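Local coordinates for hydroxyethylphosphonate dioxygenase (Streptomyces albus, PDB 6B9R) that uses iron and dioxygen to cleave the carbon-carbon bond of 2-hydroxyethylphosphonate, yielding hydroxymethylphosphonate, at the interface of chains A and B. Coordinates in Å, arbitrary orientation; residue numbers count along the deposited sequence, not the author numbering. Chains: chain A/B, Hydroxyethylphosphonate dioxygenase.

The interface of chains A and B. Residues chain A 27-28, 69-70; chain B 116-117, 123, 151.
This patch belongs to the two-fold interface between two copies of a cupin-type non-haem iron dioxygenase; the symmetry repeats it with the roles of A and B swapped. The C-terminal end of helix 10-27 and the stretch after helix 58-67 of chain A pack on B:Arg123, at the start of strand 123-129, and on loop residues of chain B. The pairing is that of the deposited assembly and may not be the one in solution.

A polar link runs through water 1. B:Arg123 bends at chi2 (-65°) and reaches in between A:Leu28 and the A:Pro69-A:Leu70 segment. Its guanidinium meets the water edge-on, in plane, and B:Arg123 NH1 lies 2.9 Å from the O of water 1. The angle at this hydrogen is 154°; the approach of NH2 is weaker. Water 1 O also lies 2.7 Å from the backbone O of A:Pro69 and 2.8 Å from the backbone O of B:Ser117. It thus ties a chain A carbonyl to both the arginine and a carbonyl of chain B.

Other contacts here are packing. The backbone O of A:Asp27, the last residue of helix 10-27, rests against CB and CG of the B:Arg123 stem. A:Leu28 crosses the arginine obliquely, its CD2 branch 3.5 Å from B:Arg123 CD. An alanine at B:Arg123 would remove the chain beyond CB, with its guanidinium, and would probably loosen both the leucine packing and the water bridge. B:Met116 bends at chi3 (-99°). B:Met116 SD sits 3.6 Å from A:Pro69 CG on the proline ring and 3.8 Å from A:Leu28 CD2. B:Leu151 crosses A:Asp27 at about a right angle, with B:Leu151 CD1 3.7 Å from the carboxylate carbon A:Asp27 CG. The carboxylate lies against the branched end of the leucine, CG and CD1. A:Asp27 OD2 stays 5.6 Å from B:Arg123 NE, so any attraction is likely to be long-range.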
loop_
_atom_site.group_PDB
_atom_site.type_symbol
_atom_site.label_atom_id
_atom_site.label_comp_id
_atom_site.label_asym_id
_atom_site.label_seq_id
_atom_site.Cartn_x
_atom_site.Cartn_y
_atom_site.Cartn_z
ATOM N N ASP A 27 -18.679 6.363 5.170
ATOM C CA ASP A 27 -18.419 5.100 4.487
ATOM C C ASP A 27 -19.369 3.996 4.938
ATOM O O ASP A 27 -19.671 3.089 4.156
ATOM C CB ASP A 27 -16.967 4.666 4.711
ATOM C CG ASP A 27 -15.983 5.516 3.937
ATOM O OD1 ASP A 27 -16.417 6.379 3.152
ATOM O OD2 ASP A 27 -14.768 5.312 4.120
ATOM N N LEU A 28 -19.856 4.066 6.174
ATOM C CA LEU A 28 -20.803 3.101 6.704
ATOM C C LEU A 28 -22.248 3.522 6.487
ATOM O O LEU A 28 -23.156 2.870 7.014
ATOM C CB LEU A 28 -20.533 2.867 8.204
ATOM C CG LEU A 28 -19.342 1.914 8.426
ATOM C CD1 LEU A 28 -18.766 2.018 9.845
ATOM C CD2 LEU A 28 -19.774 0.479 8.162
ATOM N N PRO A 69 -17.697 -2.186 12.050
ATOM C CA PRO A 69 -16.666 -3.097 11.538
ATOM C C PRO A 69 -15.406 -2.377 11.075
ATOM O O PRO A 69 -14.959 -2.536 9.939
ATOM C CB PRO A 69 -17.372 -3.785 10.365
ATOM C CG PRO A 69 -18.288 -2.740 9.845
ATOM C CD PRO A 69 -18.818 -2.051 11.099
ATOM N N LEU A 70 -14.837 -1.560 11.955
ATOM C CA LEU A 70 -13.557 -0.934 11.656
ATOM C C LEU A 70 -12.639 -1.075 12.863
ATOM O O LEU A 70 -13.030 -1.578 13.927
ATOM C CB LEU A 70 -13.727 0.537 11.244
ATOM C CG LEU A 70 -14.554 1.509 12.098
ATOM C CD1 LEU A 70 -14.001 1.744 13.508
ATOM C CD2 LEU A 70 -14.675 2.829 11.363
ATOM N N MET B 116 -19.404 -7.753 6.319
ATOM C CA MET B 116 -18.273 -6.836 6.408
ATOM C C MET B 116 -17.240 -7.397 7.364
ATOM O O MET B 116 -17.525 -8.290 8.163
ATOM C CB MET B 116 -18.676 -5.460 6.954
ATOM C CG MET B 116 -19.363 -4.610 5.985
ATOM S SD MET B 116 -19.647 -2.939 6.558
ATOM C CE MET B 116 -21.353 -3.062 7.092
ATOM N N SER B 117 -16.040 -6.819 7.330
ATOM C CA SER B 117 -14.992 -7.289 8.221
ATOM C C SER B 117 -14.011 -6.170 8.511
ATOM O O SER B 117 -13.703 -5.358 7.636
ATOM C CB SER B 117 -14.235 -8.480 7.627
ATOM O OG SER B 117 -13.127 -8.829 8.439
ATOM N N ARG B 123 -17.548 -1.893 2.139
ATOM C CA ARG B 123 -18.690 -1.275 2.815
ATOM C C ARG B 123 -19.908 -1.582 1.952
ATOM O O ARG B 123 -20.372 -0.732 1.181
ATOM C CB ARG B 123 -18.473 0.226 3.024
ATOM C CG ARG B 123 -17.343 0.581 3.983
ATOM C CD ARG B 123 -17.667 0.101 5.389
ATOM N NE ARG B 123 -16.682 0.553 6.355
ATOM C CZ ARG B 123 -15.623 -0.157 6.737
ATOM N NH1 ARG B 123 -15.405 -1.360 6.220
ATOM N NH2 ARG B 123 -14.778 0.337 7.637
ATOM N N LEU B 151 -15.205 6.164 -1.270
ATOM C CA LEU B 151 -14.984 4.787 -1.688
ATOM C C LEU B 151 -15.423 4.560 -3.131
ATOM O O LEU B 151 -16.332 5.220 -3.651
ATOM C CB LEU B 151 -15.695 3.805 -0.756
ATOM C CG LEU B 151 -15.203 3.810 0.702
ATOM C CD1 LEU B 151 -15.910 2.725 1.503
ATOM C CD2 LEU B 151 -13.684 3.627 0.783
HETATM O O HOH W 1 -13.349 -2.565 7.794
#